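Local coordinates for DUF4442 domain-containing protein (Pseudomonas aeruginosa, PDB 1SH8) that is of unknown function but belongs to the HotDog-fold clan and is probably a thioesterase, at residues L60-G65 / K83-R88; L127-E132 / V136-A141. All blocks are in the same frame, centred on the assembly; numbering follows the deposited sequence.

Interaction 1: L60-G65 / K83-R88; sequences LAELPG and KEMTLR
Ala-61 and Glu-62, on helix 54-62, rest on Leu-87 and Met-85 of strand 78-89, an instance of the hot-dog fold's defining principle: a central helix wrapped by an antiparallel sheet. The contact is small and buried, and the backbones keep well apart, with the CA atoms of Ala-61 and Leu-87 8.0 Å from each other.

Apolar packing comes first. CB of Ala-61 meets CD1 of Leu-87 at 4.2 Å, and Ser-140 of the neighbouring strand touches both residues. Met-85 rises from the strand with CG anti to the backbone N (chi1 -179°) and bends only at its last torsion, which swings CE against the aliphatic part of Glu-62; the two side chains cross at about a right angle.

The polar end of Glu-62 has its partner in the second subunit: OE1 is hydrogen-bonded to the hydroxyl of Tyr-53 there, and the strand itself pairs antiparallel with its counterpart, so the sheet runs on across the dimer interface. Within 60-65, Gly-65 N donates to Glu-62 O. The methionine sulfur lies over the base of the glutamate, SD 3.7 Å from Glu-62 CB, while Met-85 CE comes to 3.3 Å from Glu-62 CG.

Interaction 2: L127-E132 / V136-A141; sequences LQLTDE and VVAESA
Leu-127 and Ser-140 face each other as a hydrogen-bonded pair in an antiparallel beta hairpin, formed by strands 120-130 and 136-148 of the hot-dog sheet, and they exchange two backbone bonds: Leu-127 N gives to Ser-140 O and Ser-140 N gives to Leu-127 O, each at 2.9 Å. Two residues on, Leu-129 N donates almost straight to Ala-138 O. The return bond does not come from Ala-138: Leu-129 O is taken instead by Val-137 N, also at 2.9 Å, because a beta bulge shifts the register by one, and Thr-130 is then paired with Val-136. Two backbone acceptors also receive CA-H...O contacts, Leu-127 O from Glu-139 and Leu-129 O from Val-136.

Side chains divide between the two faces. Leu-127, Leu-129, Ala-138 and Ser-140 turn to the face covered by helix 54-62, where Leu-129 CD2 meets Ala-138 CB at 4.3 Å and Ala-61 and Leu-57 of the helix lie against Leu-129. Val-137, displaced by the bulge, brings CG2 to 4.0 Å from Leu-129 CB. On the other face Gln-128 and Glu-139 run side by side. Both have CG anti to the carbonyl carbon and extended chains, which brings their ends together, while CG2 of Val-136 packs against the amide.

In the connecting turn, Asp-131 OD1 is a single acceptor for two backbone N-H groups, those of Gln-133 and Glu-135. The two oxygens of Glu-139 have separate partners. OE1 forms a salt bridge with Arg-90, whereas OE2 serves Gln-128: the amide NE2 reaches Glu-139 OE2 at 2.8 Å with a nearly linear N-H...O angle of 171°, in the amide's own plane but on the anti side of the carboxylate and 35° out of its plane.

How the interactions relate
Interactions 1 and 2 lie in series along the chain, yet strand 136-148 unites them: it sits between strands 78-89 and 120-130 in the sheet. Their centres are 11 Å apart. The two join directly through probable backbone hydrogen bonds, Arg-88 N to Glu-139 O and Thr-86 N to Ala-141 O, both 2.8 Å. The helix of interaction 1 also reaches the hairpin of interaction 2, with Leu-60 packing on Leu-129, so one helix covers residues from all three strands. Interaction 1 adjoins the second subunit, whereas no other chain of the assembly touches the two segments of interaction 2, which lies farther from the chain's centre.

Interaction 1: L60-G65 / K83-R88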
loop_
_atom_site.group_PDB
_atom_site.type_symbol
_atom_site.label_atom_id
_atom_site.label_comp_id
_atom_site.label_asym_id
_atom_site.label_seq_id
_atom_site.Cartn_x
_atom_site.Cartn_y
_atom_site.Cartn_z
ATOM N N LEU A 60 -3.655 -4.834 4.361
ATOM C CA LEU A 60 -4.752 -5.770 4.587
ATOM C C LEU A 60 -5.393 -6.201 3.269
ATOM O O LEU A 60 -5.697 -7.376 3.075
ATOM C CB LEU A 60 -5.823 -5.128 5.474
ATOM C CG LEU A 60 -7.065 -5.999 5.708
ATOM C CD1 LEU A 60 -6.659 -7.277 6.436
ATOM C CD2 LEU A 60 -8.093 -5.225 6.517
ATOM N N ALA A 61 -5.595 -5.240 2.369
ATOM C CA ALA A 61 -6.221 -5.513 1.076
ATOM C C ALA A 61 -5.323 -6.272 0.104
ATOM O O ALA A 61 -5.806 -7.037 -0.726
ATOM C CB ALA A 61 -6.671 -4.201 0.437
ATOM N N GLU A 62 -4.015 -6.064 0.219
ATOM C CA GLU A 62 -3.041 -6.690 -0.675
ATOM C C GLU A 62 -2.641 -8.128 -0.316
ATOM O O GLU A 62 -2.471 -8.976 -1.202
ATOM C CB GLU A 62 -1.781 -5.806 -0.724
ATOM C CG GLU A 62 -0.736 -6.153 -1.790
ATOM C CD GLU A 62 0.100 -7.396 -1.483
ATOM O OE1 GLU A 62 0.382 -7.679 -0.296
ATOM O OE2 GLU A 62 0.500 -8.081 -2.451
ATOM N N LEU A 63 -2.496 -8.396 0.980
ATOM C CA LEU A 63 -2.044 -9.705 1.443
ATOM C C LEU A 63 -2.864 -10.926 1.017
ATOM O O LEU A 63 -2.312 -12.020 0.890
ATOM C CB LEU A 63 -1.875 -9.694 2.966
ATOM C CG LEU A 63 -0.831 -10.694 3.466
ATOM C CD1 LEU A 63 0.542 -10.282 2.962
ATOM C CD2 LEU A 63 -0.840 -10.734 4.985
ATOM N N PRO A 64 -4.187 -10.771 0.803
ATOM C CA PRO A 64 -4.958 -11.951 0.389
ATOM C C PRO A 64 -4.385 -12.648 -0.846
ATOM O O PRO A 64 -4.560 -13.851 -1.020
ATOM C CB PRO A 64 -6.352 -11.381 0.150
ATOM C CG PRO A 64 -6.452 -10.346 1.233
ATOM C CD PRO A 64 -5.090 -9.656 1.147
ATOM N N GLY A 65 -3.704 -11.892 -1.706
ATOM C CA GLY A 65 -3.109 -12.489 -2.893
ATOM C C GLY A 65 -2.059 -13.511 -2.496
ATOM O O GLY A 65 -1.986 -14.600 -3.063
ATOM N N LYS A 83 1.149 -7.200 -9.410
ATOM C CA LYS A 83 1.525 -6.383 -10.566
ATOM C C LYS A 83 1.005 -4.953 -10.469
ATOM O O LYS A 83 1.726 -3.999 -10.754
ATOM C CB LYS A 83 1.004 -7.018 -11.858
ATOM C CG LYS A 83 1.518 -8.426 -12.133
ATOM C CD LYS A 83 3.036 -8.501 -12.068
ATOM C CE LYS A 83 3.696 -7.583 -13.088
ATOM N NZ LYS A 83 5.187 -7.651 -13.005
ATOM N N GLU A 84 -0.268 -4.815 -10.115
ATOM C CA GLU A 84 -0.872 -3.500 -9.948
ATOM C C GLU A 84 -2.079 -3.604 -9.050
ATOM O O GLU A 84 -2.686 -4.668 -8.927
ATOM C CB GLU A 84 -1.229 -2.854 -11.291
ATOM C CG GLU A 84 -1.721 -3.776 -12.369
ATOM C CD GLU A 84 -1.790 -3.079 -13.727
ATOM O OE1 GLU A 84 -0.728 -2.682 -14.265
ATOM O OE2 GLU A 84 -2.906 -2.920 -14.255
ATOM N N MET A 85 -2.415 -2.500 -8.400
ATOM C CA MET A 85 -3.525 -2.506 -7.468
ATOM C C MET A 85 -4.082 -1.111 -7.256
ATOM O O MET A 85 -3.335 -0.132 -7.184
ATOM C CB MET A 85 -3.053 -3.088 -6.130
ATOM C CG MET A 85 -4.117 -3.194 -5.042
ATOM S SD MET A 85 -3.525 -4.112 -3.571
ATOM C CE MET A 85 -2.846 -5.477 -4.259
ATOM N N THR A 86 -5.405 -1.043 -7.176
ATOM C CA THR A 86 -6.118 0.196 -6.932
ATOM C C THR A 86 -6.830 0.019 -5.600
ATOM O O THR A 86 -7.450 -1.021 -5.363
ATOM C CB THR A 86 -7.166 0.461 -8.030
ATOM O OG1 THR A 86 -6.497 0.702 -9.274
ATOM C CG2 THR A 86 -8.032 1.672 -7.669
ATOM N N LEU A 87 -6.719 1.020 -4.729
ATOM C CA LEU A 87 -7.370 0.989 -3.417
ATOM C C LEU A 87 -8.237 2.239 -3.305
ATOM O O LEU A 87 -7.728 3.354 -3.387
ATOM C CB LEU A 87 -6.326 0.980 -2.294
ATOM C CG LEU A 87 -6.862 0.938 -0.855
ATOM C CD1 LEU A 87 -7.704 -0.320 -0.639
ATOM C CD2 LEU A 87 -5.698 0.973 0.129
ATOM N N ARG A 88 -9.544 2.052 -3.141
ATOM C CA ARG A 88 -10.474 3.174 -3.041
ATOM C C ARG A 88 -10.941 3.329 -1.597
ATOM O O ARG A 88 -11.442 2.384 -0.991
ATOM C CB ARG A 88 -11.677 2.940 -3.964
ATOM C CG ARG A 88 -11.303 2.590 -5.407
ATOM C CD ARG A 88 -12.544 2.329 -6.261
ATOM N NE ARG A 88 -12.246 1.502 -7.433
ATOM C CZ ARG A 88 -11.694 1.945 -8.561
ATOM N NH1 ARG A 88 -11.372 3.223 -8.702
ATOM N NH2 ARG A 88 -11.450 1.094 -9.552
#

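Interaction 2: L127-E132 / V136-A141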
loop_
_atom_site.group_PDB
_atom_site.type_symbol
_atom_site.label_atom_id
_atom_site.label_comp_id
_atom_site.label_asym_id
_atom_site.label_seq_id
_atom_site.Cartn_x
_atom_site.Cartn_y
_atom_site.Cartn_z
ATOM N N LEU A 127 -11.812 -6.883 -3.742
ATOM C CA LEU A 127 -12.228 -7.047 -2.359
ATOM C C LEU A 127 -12.799 -5.831 -1.654
ATOM O O LEU A 127 -12.597 -4.693 -2.075
ATOM C CB LEU A 127 -11.027 -7.535 -1.546
ATOM C CG LEU A 127 -10.106 -8.565 -2.210
ATOM C CD1 LEU A 127 -8.931 -8.863 -1.287
ATOM C CD2 LEU A 127 -10.883 -9.834 -2.522
ATOM N N GLN A 128 -13.499 -6.102 -0.557
ATOM C CA GLN A 128 -14.073 -5.063 0.287
ATOM C C GLN A 128 -13.501 -5.240 1.686
ATOM O O GLN A 128 -13.414 -6.360 2.195
ATOM C CB GLN A 128 -15.590 -5.194 0.385
ATOM C CG GLN A 128 -16.335 -5.062 -0.920
ATOM C CD GLN A 128 -17.828 -4.971 -0.698
ATOM O OE1 GLN A 128 -18.408 -5.780 0.024
ATOM N NE2 GLN A 128 -18.460 -3.980 -1.317
ATOM N N LEU A 129 -13.091 -4.135 2.294
ATOM C CA LEU A 129 -12.574 -4.161 3.657
ATOM C C LEU A 129 -13.719 -3.625 4.501
ATOM O O LEU A 129 -14.312 -2.599 4.165
ATOM C CB LEU A 129 -11.342 -3.261 3.789
ATOM C CG LEU A 129 -9.995 -3.875 3.380
ATOM C CD1 LEU A 129 -10.065 -4.451 1.970
ATOM C CD2 LEU A 129 -8.919 -2.794 3.489
ATOM N N THR A 130 -14.032 -4.311 5.594
ATOM C CA THR A 130 -15.147 -3.897 6.432
ATOM C C THR A 130 -14.777 -3.698 7.890
ATOM O O THR A 130 -13.835 -4.314 8.388
ATOM C CB THR A 130 -16.287 -4.943 6.363
ATOM O OG1 THR A 130 -15.808 -6.208 6.846
ATOM C CG2 THR A 130 -16.763 -5.115 4.924
ATOM N N ASP A 131 -15.515 -2.832 8.578
ATOM C CA ASP A 131 -15.257 -2.621 9.995
ATOM C C ASP A 131 -16.152 -3.554 10.821
ATOM O O ASP A 131 -16.887 -4.371 10.263
ATOM C CB ASP A 131 -15.463 -1.152 10.396
ATOM C CG ASP A 131 -16.891 -0.680 10.230
ATOM O OD1 ASP A 131 -17.822 -1.515 10.195
ATOM O OD2 ASP A 131 -17.079 0.554 10.155
ATOM N N GLU A 132 -16.084 -3.435 12.143
ATOM C CA GLU A 132 -16.851 -4.300 13.039
ATOM C C GLU A 132 -18.369 -4.279 12.864
ATOM O O GLU A 132 -19.060 -5.186 13.336
ATOM C CB GLU A 132 -16.474 -3.980 14.489
ATOM C CG GLU A 132 -15.055 -4.442 14.834
ATOM C CD GLU A 132 -14.558 -3.907 16.167
ATOM O OE1 GLU A 132 -15.336 -3.950 17.148
ATOM O OE2 GLU A 132 -13.387 -3.454 16.235
ATOM N N VAL A 136 -18.410 -0.929 4.699
ATOM C CA VAL A 136 -17.304 -1.018 3.753
ATOM C C VAL A 136 -16.466 0.253 3.863
ATOM O O VAL A 136 -16.913 1.337 3.488
ATOM C CB VAL A 136 -17.838 -1.188 2.319
ATOM C CG1 VAL A 136 -16.689 -1.183 1.320
ATOM C CG2 VAL A 136 -18.615 -2.493 2.223
ATOM N N VAL A 137 -15.249 0.122 4.382
ATOM C CA VAL A 137 -14.389 1.282 4.559
ATOM C C VAL A 137 -13.465 1.550 3.376
ATOM O O VAL A 137 -13.004 2.676 3.181
ATOM C CB VAL A 137 -13.540 1.149 5.850
ATOM C CG1 VAL A 137 -14.459 0.997 7.062
ATOM C CG2 VAL A 137 -12.585 -0.042 5.738
ATOM N N ALA A 138 -13.197 0.512 2.590
ATOM C CA ALA A 138 -12.330 0.629 1.421
ATOM C C ALA A 138 -12.589 -0.554 0.500
ATOM O O ALA A 138 -13.055 -1.603 0.943
ATOM C CB ALA A 138 -10.867 0.648 1.850
ATOM N N GLU A 139 -12.289 -0.376 -0.780
ATOM C CA GLU A 139 -12.476 -1.427 -1.769
ATOM C C GLU A 139 -11.257 -1.455 -2.678
ATOM O O GLU A 139 -10.775 -0.408 -3.112
ATOM C CB GLU A 139 -13.754 -1.162 -2.571
ATOM C CG GLU A 139 -15.006 -1.231 -1.710
ATOM C CD GLU A 139 -16.285 -1.005 -2.493
ATOM O OE1 GLU A 139 -16.564 0.155 -2.867
ATOM O OE2 GLU A 139 -17.011 -1.995 -2.736
ATOM N N SER A 140 -10.758 -2.654 -2.963
ATOM C CA SER A 140 -9.573 -2.801 -3.803
ATOM C C SER A 140 -9.775 -3.700 -5.019
ATOM O O SER A 140 -10.680 -4.533 -5.058
ATOM C CB SER A 140 -8.412 -3.368 -2.973
ATOM O OG SER A 140 -8.706 -4.687 -2.529
ATOM N N ALA A 141 -8.910 -3.513 -6.006
ATOM C CA ALA A 141 -8.904 -4.315 -7.226
ATOM C C ALA A 141 -7.417 -4.530 -7.492
ATOM O O ALA A 141 -6.659 -3.561 -7.592
ATOM C CB ALA A 141 -9.559 -3.552 -8.381
#